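Putative molybdenum carrier protein (Syntrophus aciditrophicus SB, PDB 3IMK) is of uncertain function but probably carries or binds a molybdenum species, with a fold related to nucleotide-binding proteins. Local coordinates at residues A[71-85]-A[95-109]. Sequence-based numbering, arbitrary orientation.
Sequences VLDSDGTLIISHGIL and FAEQYKKPCLHIDLD
With CG of His105 trans to its backbone N (chi1 171°), the imidazole reaches across to Ser81. The Ser81 hydroxyl sits between its backbone N and carbonyl carbon (chi1 72°), where it can meet the ring. NE2 of His105 donates to Ser81 OG at 2.7 Å, close to the ring plane. Ser81 OG in turn donates to Gly83 O at 2.6 Å, so the hydroxyl ties ring and turn together. Leu85 CD2 lies over one ring face, 3.7 Å from the His105 centroid, in a CH-pi contact. Were His105 cut back to an alanine, Ser81 OG would probably lose its donor and Leu85 the ring it packs on. Next along, Asp107 OD1 takes Gly83 N at 2.7 Å and Asp109 N from opposite faces of the carboxylate; the latter bond makes an Asx turn. At the other end, Lys101 NZ donates to Ser74 O at 2.8 Å, and Leu72 CD2 sits over the Tyr99 ring. Between these ends, strands 76-81 and 103-107 pair in parallel. Helix 87-98 links them, completing a beta-alpha-beta unit. Strand 103-107 is outermost in the sheet, strand 131-135 pairs with the far side of 76-81, and helix 113-126 packs on Leu78, Leu104 and Ile106.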
# COMPACT_ATOMS: atom_id res chain seq x y z
N VAL A 71 4.98 7.69 -1.30
CA VAL A 71 6.29 7.18 -0.85
C VAL A 71 6.96 8.17 0.09
O VAL A 71 7.55 7.77 1.11
CB VAL A 71 7.21 6.80 -2.06
CG1 VAL A 71 8.68 6.52 -1.63
CG2 VAL A 71 6.66 5.59 -2.84
N LEU A 72 6.88 9.44 -0.25
CA LEU A 72 7.56 10.48 0.51
C LEU A 72 6.84 10.79 1.82
O LEU A 72 7.50 11.16 2.81
CB LEU A 72 7.70 11.76 -0.30
CG LEU A 72 8.76 11.72 -1.38
CD1 LEU A 72 8.61 12.89 -2.38
CD2 LEU A 72 10.16 11.75 -0.75
N ASP A 73 5.51 10.67 1.84
CA ASP A 73 4.73 11.10 2.99
C ASP A 73 4.31 9.91 3.89
O ASP A 73 3.19 9.90 4.43
CB ASP A 73 3.50 11.84 2.46
CG ASP A 73 2.89 12.83 3.44
OD1 ASP A 73 3.51 13.14 4.48
OD2 ASP A 73 1.76 13.32 3.16
N SER A 74 5.21 8.93 4.03
CA SER A 74 5.01 7.78 4.92
C SER A 74 6.33 7.34 5.47
O SER A 74 7.39 7.81 5.02
CB SER A 74 4.34 6.63 4.16
OG SER A 74 5.05 6.27 2.98
N ASP A 75 6.30 6.41 6.43
CA ASP A 75 7.52 5.89 7.02
C ASP A 75 8.16 4.76 6.20
O ASP A 75 9.38 4.56 6.29
CB ASP A 75 7.24 5.36 8.40
CG ASP A 75 6.86 6.43 9.39
OD1 ASP A 75 7.29 7.61 9.25
OD2 ASP A 75 6.09 6.10 10.33
N GLY A 76 7.36 4.06 5.41
CA GLY A 76 7.83 2.99 4.58
C GLY A 76 6.74 2.60 3.63
O GLY A 76 5.58 2.91 3.85
N THR A 77 7.09 1.81 2.61
CA THR A 77 6.18 1.34 1.57
C THR A 77 6.24 -0.18 1.42
O THR A 77 7.31 -0.78 1.21
CB THR A 77 6.51 2.04 0.21
OG1 THR A 77 6.28 3.45 0.30
CG2 THR A 77 5.65 1.50 -0.91
N LEU A 78 5.06 -0.78 1.54
CA LEU A 78 4.85 -2.20 1.33
C LEU A 78 4.25 -2.33 -0.08
O LEU A 78 3.21 -1.71 -0.33
CB LEU A 78 3.87 -2.75 2.36
CG LEU A 78 3.34 -4.18 2.15
CD1 LEU A 78 4.49 -5.21 2.16
CD2 LEU A 78 2.33 -4.52 3.25
N ILE A 79 4.86 -3.12 -0.97
CA ILE A 79 4.38 -3.33 -2.34
C ILE A 79 3.96 -4.81 -2.44
O ILE A 79 4.75 -5.68 -2.15
CB ILE A 79 5.43 -3.00 -3.44
CG1 ILE A 79 6.06 -1.61 -3.18
CG2 ILE A 79 4.73 -3.05 -4.80
CD1 ILE A 79 7.20 -1.22 -4.12
N ILE A 80 2.72 -5.06 -2.82
CA ILE A 80 2.17 -6.41 -2.92
C ILE A 80 1.85 -6.71 -4.39
O ILE A 80 1.15 -5.94 -5.03
CB ILE A 80 0.91 -6.53 -2.04
CG1 ILE A 80 1.17 -6.03 -0.62
CG2 ILE A 80 0.42 -8.00 -2.07
CD1 ILE A 80 -0.11 -5.77 0.22
N SER A 81 2.29 -7.87 -4.90
CA SER A 81 2.03 -8.29 -6.26
C SER A 81 1.96 -9.80 -6.36
O SER A 81 2.28 -10.52 -5.41
CB SER A 81 3.15 -7.82 -7.19
OG SER A 81 4.33 -8.55 -7.00
N HIS A 82 1.58 -10.23 -7.55
CA HIS A 82 1.84 -11.59 -8.05
C HIS A 82 2.79 -11.47 -9.20
O HIS A 82 2.41 -10.97 -10.26
CB HIS A 82 0.55 -12.31 -8.47
CG HIS A 82 -0.42 -12.53 -7.35
ND1 HIS A 82 -1.60 -11.81 -7.25
CD2 HIS A 82 -0.41 -13.38 -6.29
CE1 HIS A 82 -2.27 -12.23 -6.19
NE2 HIS A 82 -1.56 -13.17 -5.58
N GLY A 83 4.04 -11.84 -8.96
CA GLY A 83 5.08 -11.74 -9.97
C GLY A 83 5.95 -10.48 -9.84
O GLY A 83 5.74 -9.63 -8.96
N ILE A 84 6.92 -10.37 -10.74
CA ILE A 84 7.85 -9.24 -10.74
C ILE A 84 7.10 -7.95 -10.95
O ILE A 84 6.10 -7.88 -11.68
CB ILE A 84 8.95 -9.43 -11.79
CG1 ILE A 84 8.35 -9.54 -13.19
CG2 ILE A 84 9.81 -10.64 -11.37
CD1 ILE A 84 8.50 -8.28 -14.03
N LEU A 85 7.58 -6.90 -10.29
CA LEU A 85 6.99 -5.57 -10.44
C LEU A 85 7.14 -4.98 -11.85
O LEU A 85 8.22 -5.03 -12.42
CB LEU A 85 7.59 -4.61 -9.44
CG LEU A 85 7.41 -4.99 -7.97
CD1 LEU A 85 7.95 -3.96 -7.01
CD2 LEU A 85 5.92 -5.29 -7.67
N PHE A 95 11.03 4.89 -6.59
CA PHE A 95 10.98 6.11 -5.76
C PHE A 95 11.44 5.82 -4.32
O PHE A 95 12.18 6.60 -3.72
CB PHE A 95 9.56 6.71 -5.71
CG PHE A 95 9.09 7.39 -6.98
CD1 PHE A 95 9.90 8.29 -7.65
CD2 PHE A 95 7.80 7.18 -7.45
CE1 PHE A 95 9.44 8.94 -8.81
CE2 PHE A 95 7.35 7.83 -8.57
CZ PHE A 95 8.15 8.68 -9.24
N ALA A 96 10.97 4.71 -3.73
CA ALA A 96 11.44 4.36 -2.40
C ALA A 96 12.98 4.23 -2.32
O ALA A 96 13.62 4.73 -1.39
CB ALA A 96 10.72 3.10 -1.87
N GLU A 97 13.55 3.54 -3.32
CA GLU A 97 15.01 3.38 -3.43
C GLU A 97 15.73 4.74 -3.54
O GLU A 97 16.75 4.97 -2.86
CB GLU A 97 15.39 2.52 -4.65
CG GLU A 97 15.20 1.00 -4.41
CD GLU A 97 15.19 0.15 -5.71
OE1 GLU A 97 15.32 0.70 -6.83
OE2 GLU A 97 15.02 -1.08 -5.59
N GLN A 98 15.20 5.62 -4.37
CA GLN A 98 15.85 6.92 -4.61
C GLN A 98 15.76 7.90 -3.42
O GLN A 98 16.65 8.75 -3.24
CB GLN A 98 15.30 7.59 -5.89
CG GLN A 98 15.53 6.79 -7.19
CD GLN A 98 16.96 6.87 -7.72
OE1 GLN A 98 17.50 7.95 -7.90
NE2 GLN A 98 17.56 5.72 -7.99
N TYR A 99 14.70 7.78 -2.62
CA TYR A 99 14.49 8.62 -1.46
C TYR A 99 14.90 7.92 -0.15
O TYR A 99 14.67 8.45 0.92
CB TYR A 99 13.02 9.08 -1.40
CG TYR A 99 12.64 10.01 -2.51
CD1 TYR A 99 13.31 11.24 -2.66
CD2 TYR A 99 11.61 9.70 -3.40
CE1 TYR A 99 12.97 12.11 -3.66
CE2 TYR A 99 11.26 10.58 -4.43
CZ TYR A 99 11.95 11.79 -4.54
OH TYR A 99 11.62 12.69 -5.53
N LYS A 100 15.45 6.72 -0.25
CA LYS A 100 15.93 5.96 0.91
C LYS A 100 14.85 5.67 1.94
O LYS A 100 15.07 5.70 3.16
CB LYS A 100 17.16 6.64 1.57
CG LYS A 100 18.28 6.94 0.56
CD LYS A 100 18.77 5.72 -0.15
N LYS A 101 13.66 5.36 1.44
CA LYS A 101 12.54 4.98 2.29
C LYS A 101 12.53 3.47 2.39
O LYS A 101 12.69 2.77 1.38
CB LYS A 101 11.22 5.47 1.69
CG LYS A 101 10.98 6.98 1.82
CD LYS A 101 10.47 7.30 3.25
CE LYS A 101 10.19 8.72 3.47
NZ LYS A 101 9.95 8.90 4.89
N PRO A 102 12.31 2.90 3.59
CA PRO A 102 12.17 1.47 3.71
C PRO A 102 11.11 0.96 2.76
O PRO A 102 10.05 1.58 2.60
CB PRO A 102 11.77 1.26 5.18
CG PRO A 102 12.30 2.48 5.89
CD PRO A 102 12.23 3.59 4.90
N CYS A 103 11.38 -0.16 2.15
CA CYS A 103 10.52 -0.72 1.13
C CYS A 103 10.61 -2.26 1.18
O CYS A 103 11.70 -2.81 1.23
CB CYS A 103 10.89 -0.14 -0.23
SG CYS A 103 9.78 -0.69 -1.59
N LEU A 104 9.46 -2.92 1.24
CA LEU A 104 9.36 -4.34 1.18
C LEU A 104 8.42 -4.72 0.09
O LEU A 104 7.27 -4.31 0.11
CB LEU A 104 8.86 -4.88 2.54
CG LEU A 104 8.62 -6.39 2.64
CD1 LEU A 104 9.88 -7.20 2.33
CD2 LEU A 104 8.06 -6.77 4.03
N HIS A 105 8.87 -5.53 -0.85
CA HIS A 105 8.04 -6.09 -1.89
C HIS A 105 7.74 -7.56 -1.53
O HIS A 105 8.66 -8.36 -1.44
CB HIS A 105 8.78 -6.08 -3.26
CG HIS A 105 8.05 -6.84 -4.33
ND1 HIS A 105 8.69 -7.47 -5.38
CD2 HIS A 105 6.72 -7.06 -4.51
CE1 HIS A 105 7.77 -8.07 -6.14
NE2 HIS A 105 6.58 -7.81 -5.65
N ILE A 106 6.45 -7.84 -1.35
CA ILE A 106 5.92 -9.19 -1.18
C ILE A 106 5.37 -9.65 -2.52
O ILE A 106 4.39 -9.10 -3.03
CB ILE A 106 4.84 -9.24 -0.10
CG1 ILE A 106 5.44 -8.90 1.26
CG2 ILE A 106 4.12 -10.60 -0.06
CD1 ILE A 106 6.59 -9.85 1.77
N ASP A 107 5.95 -10.72 -3.07
CA ASP A 107 5.50 -11.37 -4.29
C ASP A 107 4.74 -12.64 -3.84
O ASP A 107 5.34 -13.63 -3.44
CB ASP A 107 6.69 -11.70 -5.20
CG ASP A 107 6.28 -12.38 -6.48
OD1 ASP A 107 5.11 -12.82 -6.63
OD2 ASP A 107 7.12 -12.45 -7.41
N LEU A 108 3.42 -12.58 -3.91
CA LEU A 108 2.55 -13.65 -3.43
C LEU A 108 2.49 -14.81 -4.39
O LEU A 108 1.78 -15.77 -4.10
CB LEU A 108 1.16 -13.09 -3.09
CG LEU A 108 1.10 -12.22 -1.85
CD1 LEU A 108 -0.31 -11.66 -1.65
CD2 LEU A 108 1.57 -12.92 -0.59
N ASP A 109 3.28 -14.78 -5.47
CA ASP A 109 3.59 -16.03 -6.20
C ASP A 109 4.79 -16.79 -5.63
O ASP A 109 5.02 -17.95 -6.01
CB ASP A 109 3.84 -15.79 -7.69
CG ASP A 109 2.58 -15.49 -8.48
OD1 ASP A 109 1.44 -15.62 -7.97
OD2 ASP A 109 2.72 -15.11 -9.68